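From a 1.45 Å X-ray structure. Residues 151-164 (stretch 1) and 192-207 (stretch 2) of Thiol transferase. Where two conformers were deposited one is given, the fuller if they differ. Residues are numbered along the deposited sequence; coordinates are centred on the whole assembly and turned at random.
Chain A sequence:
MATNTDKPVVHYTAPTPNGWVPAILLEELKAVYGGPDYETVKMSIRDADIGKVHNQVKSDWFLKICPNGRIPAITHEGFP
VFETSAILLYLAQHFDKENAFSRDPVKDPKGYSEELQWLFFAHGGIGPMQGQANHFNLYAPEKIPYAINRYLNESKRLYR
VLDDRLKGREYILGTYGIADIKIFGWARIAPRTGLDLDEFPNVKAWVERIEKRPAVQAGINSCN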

# COMPACT_ATOMS: atom_id res chain seq x y z
N TYR A 151 14.30 11.74 3.51
CA TYR A 151 13.91 10.41 3.02
C TYR A 151 14.93 9.34 3.34
O TYR A 151 14.52 8.20 3.54
CB TYR A 151 13.49 10.45 1.52
CG TYR A 151 12.26 11.31 1.36
CD1 TYR A 151 11.05 10.87 1.89
CD2 TYR A 151 12.34 12.57 0.79
CE1 TYR A 151 9.91 11.67 1.84
CE2 TYR A 151 11.22 13.39 0.72
CZ TYR A 151 10.01 12.95 1.25
OH TYR A 151 8.89 13.76 1.21
N LEU A 152 16.21 9.67 3.47
CA LEU A 152 17.15 8.70 4.02
C LEU A 152 16.81 8.39 5.48
O LEU A 152 16.77 7.20 5.86
CB LEU A 152 18.59 9.17 3.86
CG LEU A 152 19.20 9.07 2.47
CD1 LEU A 152 20.60 9.69 2.48
CD2 LEU A 152 19.27 7.62 1.99
N ASN A 153 16.49 9.41 6.27
CA ASN A 153 16.15 9.17 7.65
C ASN A 153 14.86 8.38 7.80
O ASN A 153 14.77 7.49 8.65
CB ASN A 153 16.08 10.48 8.43
CG ASN A 153 17.46 11.03 8.71
OD1 ASN A 153 18.47 10.31 8.66
ND2 ASN A 153 17.52 12.33 8.97
N GLU A 154 13.85 8.69 6.98
CA GLU A 154 12.62 7.93 7.06
C GLU A 154 12.84 6.48 6.61
O GLU A 154 12.28 5.54 7.21
CB GLU A 154 11.51 8.61 6.23
CG GLU A 154 10.22 7.83 6.20
CD GLU A 154 9.54 7.62 7.55
OE1 GLU A 154 9.93 8.26 8.56
OE2 GLU A 154 8.64 6.76 7.55
N SER A 155 13.64 6.29 5.56
CA SER A 155 13.97 4.91 5.15
C SER A 155 14.66 4.16 6.30
O SER A 155 14.32 3.00 6.55
CB SER A 155 14.87 4.92 3.92
OG SER A 155 14.15 5.45 2.79
N LYS A 156 15.60 4.80 6.97
CA LYS A 156 16.24 4.18 8.12
C LYS A 156 15.26 3.82 9.22
O LYS A 156 15.35 2.74 9.81
CB LYS A 156 17.38 5.05 8.67
CG LYS A 156 18.59 5.14 7.74
CD LYS A 156 19.61 6.18 8.21
CE LYS A 156 20.64 6.35 7.12
NZ LYS A 156 21.71 7.30 7.58
N ARG A 157 14.30 4.70 9.52
CA ARG A 157 13.29 4.40 10.52
C ARG A 157 12.49 3.16 10.10
O ARG A 157 12.24 2.27 10.93
CB ARG A 157 12.34 5.60 10.73
CG ARG A 157 11.39 5.44 11.89
CD ARG A 157 10.30 6.48 11.85
NE ARG A 157 9.38 6.24 10.73
CZ ARG A 157 8.42 5.32 10.75
NH1 ARG A 157 8.20 4.58 11.84
NH2 ARG A 157 7.63 5.17 9.68
N LEU A 158 12.07 3.11 8.85
CA LEU A 158 11.31 1.96 8.35
C LEU A 158 12.13 0.68 8.38
O LEU A 158 11.59 -0.40 8.75
CB LEU A 158 10.84 2.25 6.94
CG LEU A 158 9.73 3.31 6.85
CD1 LEU A 158 9.67 3.84 5.42
CD2 LEU A 158 8.36 2.76 7.30
N TYR A 159 13.41 0.76 8.01
CA TYR A 159 14.27 -0.42 8.09
C TYR A 159 14.55 -0.85 9.53
O TYR A 159 14.77 -2.04 9.74
CB TYR A 159 15.55 -0.26 7.24
CG TYR A 159 15.27 -0.58 5.79
CD1 TYR A 159 14.90 0.39 4.88
CD2 TYR A 159 15.32 -1.90 5.34
CE1 TYR A 159 14.65 0.07 3.55
CE2 TYR A 159 15.05 -2.21 4.01
CZ TYR A 159 14.75 -1.22 3.13
OH TYR A 159 14.48 -1.54 1.79
N ARG A 160 14.48 0.07 10.50
CA ARG A 160 14.64 -0.33 11.88
C ARG A 160 13.41 -1.12 12.31
O ARG A 160 13.53 -2.14 13.03
CB ARG A 160 14.80 0.92 12.75
CG ARG A 160 14.96 0.57 14.26
CD ARG A 160 16.25 -0.24 14.53
NE ARG A 160 17.43 0.48 14.04
CZ ARG A 160 18.54 -0.11 13.58
NH1 ARG A 160 18.66 -1.43 13.58
NH2 ARG A 160 19.56 0.64 13.16
N VAL A 161 12.22 -0.69 11.88
CA VAL A 161 11.01 -1.48 12.14
C VAL A 161 11.18 -2.90 11.55
O VAL A 161 10.91 -3.92 12.24
CB VAL A 161 9.77 -0.82 11.51
CG1 VAL A 161 8.52 -1.75 11.63
CG2 VAL A 161 9.48 0.55 12.20
N LEU A 162 11.66 -3.01 10.32
CA LEU A 162 11.83 -4.34 9.69
C LEU A 162 12.91 -5.14 10.42
O LEU A 162 12.72 -6.37 10.67
CB LEU A 162 12.19 -4.16 8.22
CG LEU A 162 12.38 -5.45 7.44
CD1 LEU A 162 11.08 -6.24 7.38
CD2 LEU A 162 12.82 -5.06 6.03
N ASP A 163 14.03 -4.49 10.78
CA ASP A 163 15.11 -5.19 11.46
C ASP A 163 14.63 -5.77 12.80
O ASP A 163 14.93 -6.94 13.14
CB ASP A 163 16.30 -4.26 11.67
CG ASP A 163 17.56 -5.03 11.98
OD1 ASP A 163 18.21 -5.52 11.00
OD2 ASP A 163 17.88 -5.16 13.20
N ASP A 164 13.89 -4.98 13.57
CA ASP A 164 13.37 -5.45 14.86
C ASP A 164 12.37 -6.61 14.66
O ASP A 164 12.39 -7.58 15.44
CB ASP A 164 12.71 -4.29 15.62
CG ASP A 164 13.70 -3.32 16.21
OD1 ASP A 164 14.89 -3.67 16.36
OD2 ASP A 164 13.26 -2.21 16.59
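Stretch 2, residues 192-207: RTGLDLDEFPNVKAWV

What holds the start of helix 201-207 to helix 151-164? The carboxylate of Asp163 does, meeting the first turn of helix 201-207. Val203 N donates to Asp163 OD1 at 2.9 Å, and Asn202 ND2 donates to Asp163 OD2 at 2.9 Å; a weak bond runs from Asn202 N to Asp163 OD1 at 2.8 Å. OD1 sits too close to a neighbour in the model, so its exact place is less certain. The acceptor serves backbone NH groups that have no partner within their own helix so near its N-terminus, and the CA atoms of Asp163 and Asn202 approach to 5.2 Å.

How is the 3-10 segment 197-199 tied down? Arg160 grips its last carbonyl in a fork: NH1 and NH2 each donate to Glu199 O at 3.0 Å. A water extends the polar contact, accepting from Lys156 NZ and donating to Glu199 OE1.

What does Phe200, at the N-cap position, rest on? One face of its ring receives Tyr159 CB, 4.0 Å from the ring centroid in a CH-pi contact, while Phe200 CE1 lies over one face of the Arg160 guanidinium, 3.5 Å from Arg160 NH2.

How do the two stretches pack around this centre? Helix 201-207 crosses helix 151-164 at 74°, with the axes 8.2 Å apart at closest approach. Val203 CG1 meets the edge of the Tyr159 ring, 3.9 Å from Tyr159 CD2, and Leu162 CD2 lies 3.9 Å from Val203 CG2 and 4.2 Å from Trp206 CZ3. The loop lays Leu195 CD2 3.5 Å from Tyr159 CD1. Toward the start of stretch 1, Leu152 CD2 reaches Thr193 O at 3.4 Å, where Gly194 leaves the preceding helix with positive phi.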

# COMPACT_ATOMS: atom_id res chain seq x y z
N ARG A 192 22.58 1.06 -2.28
CA ARG A 192 22.60 2.08 -3.31
C ARG A 192 21.86 3.33 -2.88
O ARG A 192 22.33 4.44 -3.10
CB ARG A 192 21.98 1.54 -4.59
CG ARG A 192 22.12 2.50 -5.63
CD ARG A 192 21.49 2.05 -6.90
NE ARG A 192 21.75 3.12 -7.85
CZ ARG A 192 21.17 3.22 -9.03
NH1 ARG A 192 20.27 2.33 -9.42
NH2 ARG A 192 21.48 4.24 -9.79
N THR A 193 20.69 3.14 -2.25
CA THR A 193 19.92 4.28 -1.77
C THR A 193 20.75 5.11 -0.82
O THR A 193 20.69 6.34 -0.84
CB THR A 193 18.66 3.80 -1.02
OG1 THR A 193 17.86 3.02 -1.91
CG2 THR A 193 17.83 5.01 -0.48
N GLY A 194 21.51 4.43 0.05
CA GLY A 194 22.40 5.13 0.98
C GLY A 194 22.33 4.57 2.40
O GLY A 194 22.88 5.17 3.33
N LEU A 195 21.69 3.42 2.58
CA LEU A 195 21.61 2.83 3.90
C LEU A 195 22.77 1.87 4.08
O LEU A 195 23.08 1.06 3.19
CB LEU A 195 20.29 2.10 4.12
CG LEU A 195 19.06 2.96 4.44
CD1 LEU A 195 18.57 3.59 3.16
CD2 LEU A 195 17.99 2.09 5.04
N ASP A 196 23.38 1.91 5.25
CA ASP A 196 24.42 0.96 5.57
C ASP A 196 23.72 -0.23 6.23
O ASP A 196 23.26 -0.13 7.37
CB ASP A 196 25.39 1.59 6.57
CG ASP A 196 26.55 0.69 6.90
OD1 ASP A 196 26.52 -0.50 6.54
OD2 ASP A 196 27.50 1.19 7.54
N LEU A 197 23.63 -1.35 5.50
CA LEU A 197 22.92 -2.50 6.04
C LEU A 197 23.63 -3.16 7.22
O LEU A 197 23.02 -3.96 7.93
CB LEU A 197 22.58 -3.55 4.96
CG LEU A 197 21.46 -3.10 4.04
CD1 LEU A 197 21.20 -4.18 2.98
CD2 LEU A 197 20.17 -2.81 4.81
N ASP A 198 24.88 -2.81 7.46
CA ASP A 198 25.50 -3.25 8.71
C ASP A 198 24.78 -2.67 9.95
O ASP A 198 24.90 -3.23 11.05
CB ASP A 198 27.01 -2.95 8.76
CG ASP A 198 27.82 -3.87 7.88
OD1 ASP A 198 27.30 -4.93 7.46
OD2 ASP A 198 29.00 -3.56 7.64
N GLU A 199 24.04 -1.56 9.78
CA GLU A 199 23.28 -0.99 10.88
C GLU A 199 21.96 -1.72 11.07
O GLU A 199 21.26 -1.50 12.04
CB GLU A 199 23.04 0.52 10.65
CG GLU A 199 24.31 1.34 10.67
CD GLU A 199 24.08 2.81 10.31
OE1 GLU A 199 22.92 3.20 10.04
OE2 GLU A 199 25.08 3.56 10.28
N PHE A 200 21.64 -2.61 10.13
CA PHE A 200 20.39 -3.38 10.15
C PHE A 200 20.78 -4.84 9.87
O PHE A 200 20.47 -5.39 8.82
CB PHE A 200 19.41 -2.86 9.07
CG PHE A 200 19.16 -1.40 9.18
CD1 PHE A 200 18.17 -0.90 9.99
CD2 PHE A 200 19.95 -0.51 8.46
CE1 PHE A 200 17.96 0.50 10.10
CE2 PHE A 200 19.74 0.88 8.56
CZ PHE A 200 18.74 1.39 9.39
N PRO A 201 21.47 -5.49 10.81
CA PRO A 201 22.09 -6.80 10.51
C PRO A 201 21.06 -7.91 10.30
O PRO A 201 21.35 -8.89 9.59
CB PRO A 201 22.97 -7.07 11.75
CG PRO A 201 22.27 -6.31 12.85
CD PRO A 201 21.78 -5.03 12.18
N ASN A 202 19.85 -7.76 10.83
CA ASN A 202 18.81 -8.74 10.52
C ASN A 202 18.29 -8.58 9.11
O ASN A 202 18.15 -9.57 8.37
CB ASN A 202 17.71 -8.69 11.58
CG ASN A 202 18.26 -8.99 12.98
OD1 ASN A 202 18.45 -10.15 13.34
ND2 ASN A 202 18.55 -7.94 13.75
N VAL A 203 18.09 -7.34 8.69
CA VAL A 203 17.71 -7.11 7.31
C VAL A 203 18.83 -7.59 6.38
O VAL A 203 18.56 -8.22 5.37
CB VAL A 203 17.47 -5.61 7.06
CG1 VAL A 203 17.20 -5.36 5.55
CG2 VAL A 203 16.29 -5.11 7.89
N LYS A 204 20.08 -7.34 6.75
CA LYS A 204 21.18 -7.73 5.88
C LYS A 204 21.22 -9.24 5.64
O LYS A 204 21.33 -9.70 4.48
CB LYS A 204 22.52 -7.25 6.47
CG LYS A 204 23.70 -7.40 5.52
CD LYS A 204 25.03 -7.10 6.23
CE LYS A 204 26.20 -7.14 5.24
NZ LYS A 204 27.55 -6.98 5.89
N ALA A 205 21.11 -10.02 6.72
CA ALA A 205 21.17 -11.49 6.59
C ALA A 205 19.96 -12.02 5.83
O ALA A 205 20.03 -13.05 5.14
CB ALA A 205 21.27 -12.15 7.98
N TRP A 206 18.83 -11.35 5.98
CA TRP A 206 17.60 -11.71 5.27
C TRP A 206 17.71 -11.43 3.76
O TRP A 206 17.37 -12.30 2.94
CB TRP A 206 16.43 -11.01 5.97
CG TRP A 206 15.12 -10.93 5.25
CD1 TRP A 206 14.07 -11.82 5.32
CD2 TRP A 206 14.66 -9.83 4.49
NE1 TRP A 206 13.00 -11.33 4.61
CE2 TRP A 206 13.34 -10.12 4.07
CE3 TRP A 206 15.25 -8.63 4.11
CZ2 TRP A 206 12.60 -9.24 3.24
CZ3 TRP A 206 14.53 -7.76 3.28
CH2 TRP A 206 13.21 -8.06 2.87
N VAL A 207 18.27 -10.28 3.39
CA VAL A 207 18.55 -10.00 1.98
C VAL A 207 19.47 -11.07 1.41
O VAL A 207 19.22 -11.58 0.32
CB VAL A 207 19.19 -8.59 1.80
CG1 VAL A 207 19.76 -8.43 0.37
CG2 VAL A 207 18.15 -7.48 2.11
O HOH W 1 22.74 5.85 9.89